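Local coordinates for protein acyl-coenzyme A oxidase acox-1.2 (Caenorhabditis elegans, PDB 5K3J) that catalyses the FAD-dependent desaturation of ascaroside-CoA thioesters with five-carbon omega side chains, the first step of peroxisomal beta-oxidation in pheromone biosynthesis, at residues Thr309-Tyr314 with Glu401-Ala406; Arg318-Leu323 with Gln327-Val332; Val332-Thr337 with Lys596-Ala601. One frame throughout, in Å; residues are numbered along the deposited sequence.

Contact 1 (Thr309-Tyr314 with Glu401-Ala406). With ATP (adenosine-5'-triphosphate), chain H.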
# COMPACT_ATOMS: atom_id res chain seq x y z
N THR A 309 -10.66 -13.52 -1.09
CA THR A 309 -11.50 -14.33 -1.97
C THR A 309 -10.78 -14.54 -3.30
O THR A 309 -10.95 -15.56 -3.96
CB THR A 309 -12.87 -13.68 -2.20
OG1 THR A 309 -13.49 -13.41 -0.94
CG2 THR A 309 -13.77 -14.59 -3.01
N ILE A 310 -9.96 -13.56 -3.67
CA ILE A 310 -9.20 -13.61 -4.91
C ILE A 310 -7.87 -14.35 -4.74
O ILE A 310 -7.48 -15.14 -5.59
CB ILE A 310 -8.92 -12.19 -5.43
CG1 ILE A 310 -10.24 -11.43 -5.61
CG2 ILE A 310 -8.11 -12.23 -6.73
CD1 ILE A 310 -10.09 -9.93 -5.61
N ALA A 311 -7.19 -14.07 -3.64
CA ALA A 311 -5.92 -14.70 -3.34
C ALA A 311 -6.08 -16.20 -3.18
O ALA A 311 -5.42 -16.98 -3.86
CB ALA A 311 -5.29 -14.09 -2.10
N ALA A 312 -6.97 -16.60 -2.27
CA ALA A 312 -7.17 -18.01 -1.95
C ALA A 312 -7.55 -18.84 -3.17
O ALA A 312 -6.92 -19.86 -3.45
CB ALA A 312 -8.24 -18.16 -0.87
N ARG A 313 -8.57 -18.40 -3.89
CA ARG A 313 -9.01 -19.09 -5.10
C ARG A 313 -7.89 -19.21 -6.11
O ARG A 313 -7.65 -20.29 -6.66
CB ARG A 313 -10.20 -18.36 -5.72
CG ARG A 313 -11.51 -18.55 -4.97
CD ARG A 313 -12.63 -17.74 -5.60
NE ARG A 313 -13.93 -18.04 -5.03
CZ ARG A 313 -15.04 -17.36 -5.30
NH1 ARG A 313 -15.00 -16.32 -6.13
NH2 ARG A 313 -16.19 -17.70 -4.74
N TYR A 314 -7.19 -18.11 -6.35
CA TYR A 314 -6.07 -18.12 -7.29
C TYR A 314 -4.91 -18.95 -6.76
O TYR A 314 -4.14 -19.53 -7.53
CB TYR A 314 -5.59 -16.70 -7.59
CG TYR A 314 -4.38 -16.67 -8.49
CD1 TYR A 314 -4.50 -16.88 -9.85
CD2 TYR A 314 -3.11 -16.45 -7.97
CE1 TYR A 314 -3.40 -16.86 -10.68
CE2 TYR A 314 -2.00 -16.43 -8.79
CZ TYR A 314 -2.15 -16.64 -10.14
OH TYR A 314 -1.05 -16.62 -10.97
N GLU A 401 -2.47 -6.04 0.80
CA GLU A 401 -1.24 -6.09 0.01
C GLU A 401 -0.68 -7.51 -0.05
O GLU A 401 -0.23 -7.97 -1.10
CB GLU A 401 -0.18 -5.15 0.57
CG GLU A 401 -0.26 -3.72 0.05
CD GLU A 401 -0.19 -3.65 -1.46
OE1 GLU A 401 0.84 -3.15 -1.99
OE2 GLU A 401 -1.16 -4.08 -2.13
N GLN A 402 -0.70 -8.20 1.10
CA GLN A 402 -0.26 -9.59 1.19
C GLN A 402 -1.09 -10.46 0.26
O GLN A 402 -0.59 -11.38 -0.37
CB GLN A 402 -0.36 -10.09 2.64
CG GLN A 402 0.74 -9.57 3.55
CD GLN A 402 2.11 -10.05 3.12
OE1 GLN A 402 2.25 -11.15 2.60
NE2 GLN A 402 3.12 -9.21 3.33
N ALA A 403 -2.37 -10.13 0.17
CA ALA A 403 -3.29 -10.86 -0.69
C ALA A 403 -2.92 -10.69 -2.16
O ALA A 403 -3.01 -11.63 -2.95
CB ALA A 403 -4.72 -10.40 -0.44
N ARG A 404 -2.51 -9.48 -2.52
CA ARG A 404 -2.14 -9.16 -3.90
C ARG A 404 -0.84 -9.84 -4.31
O ARG A 404 -0.79 -10.54 -5.32
CB ARG A 404 -2.01 -7.65 -4.09
CG ARG A 404 -1.48 -7.25 -5.45
CD ARG A 404 -1.23 -5.75 -5.55
NE ARG A 404 -0.29 -5.27 -4.53
CZ ARG A 404 1.03 -5.30 -4.66
NH1 ARG A 404 1.59 -5.78 -5.77
NH2 ARG A 404 1.80 -4.85 -3.68
N MET A 405 0.21 -9.62 -3.52
CA MET A 405 1.51 -10.21 -3.80
C MET A 405 1.47 -11.74 -3.80
O MET A 405 2.32 -12.39 -4.39
CB MET A 405 2.55 -9.72 -2.78
CG MET A 405 2.84 -8.23 -2.84
SD MET A 405 3.99 -7.69 -1.56
CE MET A 405 3.02 -8.02 -0.09
N ALA A 406 0.46 -12.29 -3.13
CA ALA A 406 0.26 -13.74 -3.08
C ALA A 406 -0.04 -14.31 -4.47
O ALA A 406 0.23 -15.48 -4.74
CB ALA A 406 -0.85 -14.08 -2.12
PG ATP H . 9.30 -10.81 11.89
O1G ATP H . 9.37 -10.46 13.36
O2G ATP H . 9.54 -12.27 11.60
O3G ATP H . 10.03 -9.86 10.98
PB ATP H . 6.61 -11.38 12.35
O1B ATP H . 5.52 -10.38 12.66
O2B ATP H . 7.26 -12.15 13.47
O3B ATP H . 7.75 -10.62 11.51
PA ATP H . 6.31 -12.50 9.73
O1A ATP H . 7.74 -12.13 9.43
O2A ATP H . 5.78 -13.80 9.19
O3A ATP H . 5.97 -12.44 11.31
O5' ATP H . 5.37 -11.32 9.16
C5' ATP H . 3.98 -11.56 8.96
C4' ATP H . 3.59 -11.06 7.58
O4' ATP H . 4.61 -10.21 7.05
C3' ATP H . 3.44 -12.23 6.62
O3' ATP H . 2.18 -12.16 5.96
C2' ATP H . 4.53 -12.05 5.58
O2' ATP H . 4.03 -12.35 4.28
C1' ATP H . 4.88 -10.57 5.70
N9 ATP H . 6.29 -10.29 5.30
C8 ATP H . 7.38 -10.28 6.10
N7 ATP H . 8.50 -9.97 5.40
C5 ATP H . 8.13 -9.78 4.12
C6 ATP H . 8.82 -9.43 2.85
N6 ATP H . 10.16 -9.22 2.81
N1 ATP H . 8.07 -9.32 1.73
C2 ATP H . 6.74 -9.53 1.76
N3 ATP H . 6.05 -9.85 2.87
C4 ATP H . 6.68 -9.99 4.06
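Ala311 and Ala403 illustrate how small residues let two helices come close: their CA atoms are 5.4 Å apart, and the methyl of Ala311 does most of the touching. Its CB points toward the other helix and meets the backbone there rather than a long side chain, with Ala311 CB 3.5 Å from Ala403 O. The two methyl groups lie beside each other, CB of Ala311 to CB of Ala403 being 4.1 Å. Roughly one turn further along, Ala406 offers a second methyl, looser at 4.4 Å between Ala311 CB and Ala406 CB. No hydrogen bond crosses this apolar seam, and little surface is buried in all. It joins helix 287-315 to the C-terminal part of helix 379-405, two helices of the C-alpha1 domain, part of the alpha-helical region that follows the beta domain in acyl-CoA oxidases. Ala406 also belongs to the FAD pocket, whereas Gln402 turns from the seam to ATP. The Gln402 chain, bent at chi2 (-64°), presents both ends of its amide to the nucleoside: OE1 accepts from ATP O2' at 2.7 Å, and NE2 donates to adenine N3 of ATP at 3.0 Å, nearly straight at 168°. OE1 takes a further hydrogen bond from Arg341 NE. A leucine here would probably leave both the ribose hydroxyl and adenine N3 without their amide partner, and Arg341 without that acceptor. On another side of the same helix, Arg404 grips Glu401 side-on with two nitrogens, one to each oxygen. Arg404 NE reaches Glu401 OE2 at 2.8 Å in the guanidinium plane, while Arg404 NH2 meets Glu401 OE1 from above the carboxylate plane at 2.6 Å. Glu401 OE1 is also hydrogen-bonded to Tyr422 OH of the second subunit.

Contact 2 (Arg318-Leu323 with Gln327-Val332). With FAD (flavin-adenine dinucleotide), chain G.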
# COMPACT_ATOMS: atom_id res chain seq x y z
N ARG A 318 -3.11 -21.49 -9.32
CA ARG A 318 -1.70 -21.26 -9.64
C ARG A 318 -0.81 -22.38 -9.11
O ARG A 318 -0.58 -22.50 -7.91
CB ARG A 318 -1.24 -19.92 -9.05
CG ARG A 318 0.26 -19.66 -9.18
CD ARG A 318 0.66 -19.54 -10.64
NE ARG A 318 1.93 -18.83 -10.82
CZ ARG A 318 2.36 -18.37 -11.99
NH1 ARG A 318 1.62 -18.54 -13.07
NH2 ARG A 318 3.52 -17.73 -12.07
N ARG A 319 -0.31 -23.21 -10.03
CA ARG A 319 0.67 -24.22 -9.66
C ARG A 319 2.07 -23.72 -9.99
O ARG A 319 2.33 -23.28 -11.11
CB ARG A 319 0.39 -25.54 -10.38
CG ARG A 319 -0.97 -26.13 -10.08
CD ARG A 319 -1.16 -27.43 -10.85
NE ARG A 319 -2.42 -28.09 -10.54
CZ ARG A 319 -2.58 -28.97 -9.56
NH1 ARG A 319 -1.55 -29.29 -8.77
NH2 ARG A 319 -3.76 -29.53 -9.35
N GLN A 320 2.96 -23.77 -9.01
CA GLN A 320 4.32 -23.28 -9.20
C GLN A 320 5.29 -23.93 -8.21
O GLN A 320 5.04 -23.94 -7.01
CB GLN A 320 4.37 -21.76 -9.05
CG GLN A 320 4.57 -21.01 -10.35
CD GLN A 320 6.03 -20.89 -10.72
OE1 GLN A 320 6.91 -21.13 -9.90
NE2 GLN A 320 6.29 -20.50 -11.96
N GLY A 321 6.38 -24.47 -8.74
CA GLY A 321 7.37 -25.15 -7.92
C GLY A 321 7.00 -26.60 -7.73
O GLY A 321 5.92 -27.02 -8.12
N HIS A 322 7.90 -27.37 -7.13
CA HIS A 322 7.66 -28.78 -6.87
C HIS A 322 7.78 -29.12 -5.39
O HIS A 322 8.61 -28.56 -4.68
CB HIS A 322 8.65 -29.65 -7.67
CG HIS A 322 8.32 -29.75 -9.13
ND1 HIS A 322 7.37 -30.63 -9.62
CD2 HIS A 322 8.84 -29.11 -10.21
CE1 HIS A 322 7.31 -30.51 -10.94
NE2 HIS A 322 8.19 -29.60 -11.32
N LEU A 323 6.92 -30.02 -4.92
CA LEU A 323 7.07 -30.58 -3.58
C LEU A 323 7.71 -31.96 -3.68
O LEU A 323 8.80 -32.10 -4.24
CB LEU A 323 5.72 -30.66 -2.86
CG LEU A 323 5.29 -29.38 -2.13
CD1 LEU A 323 4.00 -29.61 -1.36
CD2 LEU A 323 6.40 -28.90 -1.21
N GLN A 327 6.70 -34.78 -10.61
CA GLN A 327 5.89 -34.59 -11.79
C GLN A 327 4.72 -33.72 -11.34
O GLN A 327 4.31 -33.83 -10.19
CB GLN A 327 5.41 -35.92 -12.37
CG GLN A 327 4.54 -35.78 -13.61
CD GLN A 327 3.94 -37.09 -14.05
OE1 GLN A 327 4.19 -38.13 -13.45
NE2 GLN A 327 3.13 -37.04 -15.11
N VAL A 328 4.22 -32.85 -12.21
CA VAL A 328 3.09 -31.96 -11.87
C VAL A 328 3.41 -30.98 -10.73
O VAL A 328 3.61 -31.39 -9.59
CB VAL A 328 1.83 -32.77 -11.47
CG1 VAL A 328 0.65 -31.83 -11.26
CG2 VAL A 328 1.52 -33.85 -12.50
N GLU A 329 3.44 -29.69 -11.05
CA GLU A 329 3.73 -28.67 -10.06
C GLU A 329 2.65 -28.64 -8.97
O GLU A 329 1.51 -29.03 -9.21
CB GLU A 329 3.84 -27.29 -10.72
CG GLU A 329 5.06 -27.14 -11.62
CD GLU A 329 5.03 -25.86 -12.43
OE1 GLU A 329 4.13 -25.73 -13.29
OE2 GLU A 329 5.89 -24.99 -12.21
N VAL A 330 3.02 -28.17 -7.78
CA VAL A 330 2.08 -28.09 -6.67
C VAL A 330 1.33 -26.76 -6.66
O VAL A 330 1.86 -25.73 -7.09
CB VAL A 330 2.80 -28.29 -5.31
CG1 VAL A 330 3.71 -27.10 -4.99
CG2 VAL A 330 1.81 -28.52 -4.19
N LYS A 331 0.09 -26.79 -6.17
CA LYS A 331 -0.66 -25.56 -5.91
C LYS A 331 0.09 -24.71 -4.89
O LYS A 331 0.55 -25.22 -3.87
CB LYS A 331 -2.07 -25.89 -5.41
CG LYS A 331 -2.93 -26.67 -6.40
CD LYS A 331 -4.32 -26.92 -5.83
CE LYS A 331 -5.21 -27.69 -6.79
NZ LYS A 331 -6.59 -27.81 -6.26
N VAL A 332 0.21 -23.41 -5.16
CA VAL A 332 1.00 -22.52 -4.31
C VAL A 332 0.37 -22.33 -2.94
O VAL A 332 1.04 -21.93 -1.99
CB VAL A 332 1.19 -21.14 -4.97
CG1 VAL A 332 2.14 -21.24 -6.15
CG2 VAL A 332 -0.15 -20.55 -5.38
PA FAD G . 4.65 -17.01 -8.35
O1A FAD G . 5.95 -17.77 -8.63
O2A FAD G . 3.51 -17.66 -9.08
O5B FAD G . 4.35 -17.03 -6.77
C5B FAD G . 3.07 -16.56 -6.31
C4B FAD G . 2.89 -17.01 -4.82
O4B FAD G . 3.25 -18.26 -4.70
C3B FAD G . 3.83 -16.21 -3.91
O3B FAD G . 3.23 -15.95 -2.75
C2B FAD G . 5.04 -17.17 -3.68
O2B FAD G . 5.64 -16.91 -2.33
C1B FAD G . 4.51 -18.34 -3.71
N9A FAD G . 5.45 -19.30 -4.21
C8A FAD G . 5.64 -19.65 -5.49
N7A FAD G . 6.62 -20.60 -5.52
C5A FAD G . 7.02 -20.82 -4.24
C6A FAD G . 7.98 -21.68 -3.70
N6A FAD G . 8.89 -22.63 -4.25
N1A FAD G . 8.18 -21.71 -2.39
C2A FAD G . 7.46 -20.91 -1.56
N3A FAD G . 6.52 -20.07 -2.08
C4A FAD G . 6.31 -20.03 -3.42
N1 FAD G . 9.25 -10.80 -16.24
C2 FAD G . 10.15 -10.77 -17.39
O2 FAD G . 10.58 -11.80 -17.85
N3 FAD G . 10.54 -9.48 -17.98
C4 FAD G . 10.04 -8.28 -17.45
O4 FAD G . 10.37 -7.18 -17.95
C4X FAD G . 9.12 -8.31 -16.28
N5 FAD G . 8.61 -7.08 -15.72
C5X FAD G . 7.70 -7.11 -14.58
C6 FAD G . 7.21 -5.91 -14.04
C7 FAD G . 6.34 -5.94 -12.93
C7M FAD G . 5.93 -4.52 -12.53
C8 FAD G . 5.96 -7.16 -12.37
C8M FAD G . 5.03 -7.30 -11.17
C9 FAD G . 6.46 -8.37 -12.90
C9A FAD G . 7.33 -8.35 -14.00
N10 FAD G . 7.85 -9.61 -14.56
C10 FAD G . 8.74 -9.58 -15.69
C1' FAD G . 7.46 -10.91 -13.98
C2' FAD G . 8.19 -11.15 -12.66
O2' FAD G . 9.55 -11.25 -12.89
C3' FAD G . 7.68 -12.45 -12.08
O3' FAD G . 6.29 -12.37 -11.93
C4' FAD G . 8.32 -12.70 -10.74
O4' FAD G . 9.71 -12.88 -10.91
C5' FAD G . 7.72 -13.95 -10.15
O5' FAD G . 6.30 -13.82 -10.14
P FAD G . 5.38 -15.12 -10.27
O1P FAD G . 4.22 -14.82 -11.22
O2P FAD G . 6.17 -16.27 -10.80
O3P FAD G . 4.82 -15.50 -8.85
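Arg319 and Lys331 form a single antiparallel beta bridge, a non-hydrogen-bonded pair with CA atoms 4.2 Å apart, in segments whose end-to-end directions differ by 121°. The chain thus doubles back in an irregular hairpin-like loop between helices 287-315 and 336-340. Flanking bonds hold the bridge: Val332 N donates to Arg318 O (3.0 Å) and Gln320 N to Val330 O (3.0 Å), with Val330 N to Gly321 O following. Gly321 has backbone angles that suit glycine, and a CB there would crowd the adenine amino group of FAD. Arg319 extends across segment 327-332, where its NH1 bonds Glu329 O at 3.1 Å in the carbonyl plane. The aliphatic part of Lys331 lies over one face of that guanidinium, Lys331 CE being 3.5 Å from Arg319 NH2. The two like charges are probably balanced by acids of helix 12-18: Arg319 pairs with Glu13, and Lys331 with Glu16 and Glu17, its NZ also bonding to Glu13 O. Glu329 CG makes a CH-pi contact over the His322 ring, 4.3 Å from its centroid, while the carboxylate is hydrogen-bonded to His154 of the second subunit. Near the turn, Leu323 CD1 packs on Val330 CG2. At the other end the loop grips the cofactor. Arg318, CG anti to its N (chi1 173°) and bent at chi2 (65°), leads its end away from that segment and brings its guanidinium edge to one phosphate oxygen: FAD O2A accepts from Arg318 NE at 2.6 Å and from Arg318 NH2 at 3.0 Å.

Contact 3 (Val332-Thr337 with Lys596-Ala601); sequences VLDYQT and KIRPNA. With FAD (flavin-adenine dinucleotide), chain G.
Arg598 meets Asp334 and Leu333 with two different parts of one flat group, an example of a guanidinium used at both edge and face. Its edge is turned to the carboxylate, and a single oxygen takes both bonds: Asp334 OD1 accepts from Arg598 NE at 2.8 Å and from Arg598 NH2 at 3.1 Å. OD1 lies in the guanidinium plane for both, yet the two flat groups are turned 33° against each other. NE arrives nearly along the C-O direction, whereas NH2 comes from the syn side and somewhat out of the carboxylate plane. Over one face sits a methyl of Leu333, CD2, 3.4 Å from Arg598 NH1. The arginine reaches there by setting CG anti to the backbone N (chi1 162°) and bending at chi2 (71°). The same Leu333 CD2 goes on to the methyl of Ala601, 3.9 Å from CD2 to Ala601 CB, and Phe343 packs against all three residues. The contact ties the C-alpha1 domain, at the start of short helix 336-340, to the C-terminal acyl-CoA oxidase region, just where helix 581-597 gives way to a turn. Arg598 NH2 has a second acidic partner, Glu17, so its positive charge is probably shared between two carboxylates. On the side of segment 332-337 away from this arginine lies FAD. Tyr335, at the N-cap position of helix 336-340, lays one ring face against the adenine, with Tyr335 CE2 3.4 Å from FAD C5A and N1A above the ring centre. Val332 CG1 touches the ribose ring oxygen, 3.5 Å from FAD O4B. Next to the tyrosine, Gln336 hydrogen-bonds to Lys518, Asn517 and Val521 of the second subunit.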
# COMPACT_ATOMS: atom_id res chain seq x y z
N VAL A 332 0.21 -23.41 -5.16
CA VAL A 332 1.00 -22.52 -4.31
C VAL A 332 0.37 -22.33 -2.94
O VAL A 332 1.04 -21.93 -1.99
CB VAL A 332 1.19 -21.14 -4.97
CG1 VAL A 332 2.14 -21.24 -6.15
CG2 VAL A 332 -0.15 -20.55 -5.38
N LEU A 333 -0.92 -22.65 -2.83
CA LEU A 333 -1.61 -22.57 -1.56
C LEU A 333 -1.09 -23.63 -0.58
O LEU A 333 -1.31 -23.53 0.62
CB LEU A 333 -3.13 -22.73 -1.76
CG LEU A 333 -4.04 -22.60 -0.53
CD1 LEU A 333 -3.79 -21.28 0.20
CD2 LEU A 333 -5.50 -22.73 -0.93
N ASP A 334 -0.39 -24.63 -1.10
CA ASP A 334 0.13 -25.70 -0.25
C ASP A 334 1.36 -25.26 0.53
O ASP A 334 1.65 -25.79 1.60
CB ASP A 334 0.45 -26.94 -1.09
CG ASP A 334 -0.79 -27.73 -1.47
OD1 ASP A 334 -1.85 -27.49 -0.85
OD2 ASP A 334 -0.70 -28.60 -2.36
N TYR A 335 2.09 -24.29 -0.02
CA TYR A 335 3.28 -23.76 0.63
C TYR A 335 2.93 -23.10 1.96
O TYR A 335 1.85 -22.54 2.13
CB TYR A 335 3.99 -22.75 -0.27
CG TYR A 335 4.65 -23.36 -1.48
CD1 TYR A 335 5.62 -24.35 -1.34
CD2 TYR A 335 4.33 -22.94 -2.77
CE1 TYR A 335 6.23 -24.91 -2.44
CE2 TYR A 335 4.94 -23.50 -3.88
CZ TYR A 335 5.89 -24.48 -3.71
OH TYR A 335 6.51 -25.04 -4.80
N GLN A 336 3.85 -23.17 2.91
CA GLN A 336 3.59 -22.67 4.26
C GLN A 336 3.54 -21.14 4.30
O GLN A 336 2.65 -20.56 4.91
CB GLN A 336 4.66 -23.18 5.22
CG GLN A 336 4.39 -22.82 6.67
CD GLN A 336 5.41 -23.41 7.60
OE1 GLN A 336 6.51 -22.88 7.76
NE2 GLN A 336 5.06 -24.52 8.24
N THR A 337 4.52 -20.51 3.66
CA THR A 337 4.57 -19.05 3.57
C THR A 337 3.29 -18.48 2.98
O THR A 337 2.82 -17.42 3.41
CB THR A 337 5.76 -18.59 2.70
OG1 THR A 337 5.67 -19.20 1.40
CG2 THR A 337 7.08 -18.97 3.34
N LYS A 596 -4.32 -26.95 9.32
CA LYS A 596 -5.66 -27.42 9.64
C LYS A 596 -6.73 -26.66 8.85
O LYS A 596 -7.74 -27.23 8.46
CB LYS A 596 -5.93 -27.30 11.14
CG LYS A 596 -6.63 -28.50 11.74
CD LYS A 596 -7.10 -28.22 13.15
CE LYS A 596 -7.43 -29.50 13.90
NZ LYS A 596 -8.01 -29.22 15.25
N ILE A 597 -6.49 -25.37 8.63
CA ILE A 597 -7.41 -24.51 7.88
C ILE A 597 -7.39 -24.83 6.39
O ILE A 597 -8.44 -24.88 5.74
CB ILE A 597 -7.08 -23.01 8.08
CG1 ILE A 597 -7.58 -22.52 9.43
CG2 ILE A 597 -7.68 -22.16 6.97
CD1 ILE A 597 -9.07 -22.64 9.60
N ARG A 598 -6.18 -25.06 5.87
CA ARG A 598 -5.90 -25.24 4.44
C ARG A 598 -6.99 -25.91 3.57
O ARG A 598 -7.32 -25.38 2.51
CB ARG A 598 -4.58 -26.01 4.28
CG ARG A 598 -4.37 -26.65 2.91
CD ARG A 598 -4.10 -25.61 1.83
NE ARG A 598 -3.97 -26.21 0.51
CZ ARG A 598 -4.99 -26.35 -0.34
NH1 ARG A 598 -6.20 -25.93 -0.01
NH2 ARG A 598 -4.78 -26.91 -1.53
N PRO A 599 -7.54 -27.06 4.00
CA PRO A 599 -8.53 -27.67 3.10
C PRO A 599 -9.85 -26.89 3.03
O PRO A 599 -10.58 -27.03 2.05
CB PRO A 599 -8.75 -29.06 3.71
CG PRO A 599 -8.40 -28.90 5.14
CD PRO A 599 -7.28 -27.91 5.18
N ASN A 600 -10.15 -26.09 4.05
CA ASN A 600 -11.36 -25.28 4.07
C ASN A 600 -11.16 -23.89 3.46
O ASN A 600 -12.11 -23.11 3.38
CB ASN A 600 -11.87 -25.12 5.50
CG ASN A 600 -12.75 -26.27 5.94
OD1 ASN A 600 -13.54 -26.79 5.17
ND2 ASN A 600 -12.61 -26.67 7.20
N ALA A 601 -9.94 -23.61 3.02
CA ALA A 601 -9.54 -22.28 2.54
C ALA A 601 -10.51 -21.69 1.51
O ALA A 601 -10.97 -20.56 1.66
CB ALA A 601 -8.13 -22.34 1.95
PA FAD G . 4.65 -17.01 -8.35
O1A FAD G . 5.95 -17.77 -8.63
O2A FAD G . 3.51 -17.66 -9.08
O5B FAD G . 4.35 -17.03 -6.77
C5B FAD G . 3.07 -16.56 -6.31
C4B FAD G . 2.89 -17.01 -4.82
O4B FAD G . 3.25 -18.26 -4.70
C3B FAD G . 3.83 -16.21 -3.91
O3B FAD G . 3.23 -15.95 -2.75
C2B FAD G . 5.04 -17.17 -3.68
O2B FAD G . 5.64 -16.91 -2.33
C1B FAD G . 4.51 -18.34 -3.71
N9A FAD G . 5.45 -19.30 -4.21
C8A FAD G . 5.64 -19.65 -5.49
N7A FAD G . 6.62 -20.60 -5.52
C5A FAD G . 7.02 -20.82 -4.24
C6A FAD G . 7.98 -21.68 -3.70
N6A FAD G . 8.89 -22.63 -4.25
N1A FAD G . 8.18 -21.71 -2.39
C2A FAD G . 7.46 -20.91 -1.56
N3A FAD G . 6.52 -20.07 -2.08
C4A FAD G . 6.31 -20.03 -3.42
N1 FAD G . 9.25 -10.80 -16.24
C2 FAD G . 10.15 -10.77 -17.39
O2 FAD G . 10.58 -11.80 -17.85
N3 FAD G . 10.54 -9.48 -17.98
C4 FAD G . 10.04 -8.28 -17.45
O4 FAD G . 10.37 -7.18 -17.95
C4X FAD G . 9.12 -8.31 -16.28
N5 FAD G . 8.61 -7.08 -15.72
C5X FAD G . 7.70 -7.11 -14.58
C6 FAD G . 7.21 -5.91 -14.04
C7 FAD G . 6.34 -5.94 -12.93
C7M FAD G . 5.93 -4.52 -12.53
C8 FAD G . 5.96 -7.16 -12.37
C8M FAD G . 5.03 -7.30 -11.17
C9 FAD G . 6.46 -8.37 -12.90
C9A FAD G . 7.33 -8.35 -14.00
N10 FAD G . 7.85 -9.61 -14.56
C10 FAD G . 8.74 -9.58 -15.69
C1' FAD G . 7.46 -10.91 -13.98
C2' FAD G . 8.19 -11.15 -12.66
O2' FAD G . 9.55 -11.25 -12.89
C3' FAD G . 7.68 -12.45 -12.08
O3' FAD G . 6.29 -12.37 -11.93
C4' FAD G . 8.32 -12.70 -10.74
O4' FAD G . 9.71 -12.88 -10.91
C5' FAD G . 7.72 -13.95 -10.15
O5' FAD G . 6.30 -13.82 -10.14
P FAD G . 5.38 -15.12 -10.27
O1P FAD G . 4.22 -14.82 -11.22
O2P FAD G . 6.17 -16.27 -10.80
O3P FAD G . 4.82 -15.50 -8.85

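In the fold
The three contacts lie on one side of the chain's centre, beside the adenosine and pyrophosphate part of FAD, each also touching the second subunit. Contacts 2 and 3, with centres 13 Å apart, share Val332 and meet where Tyr335 OH probably hydrogen-bonds to Gln320 O (2.9 Å), which is consistent with the phosphate-binding loop helping to fix the ring against the adenine. Contact 1, centred 12 Å from contact 3, touches it where Leu333 CD2 packs 4.1 Å from Ala312 O. It is 17 Å from contact 2 and borders FAD more loosely, the side chain of Ala406 lying about 5 Å from it, while Gln402 binds ATP.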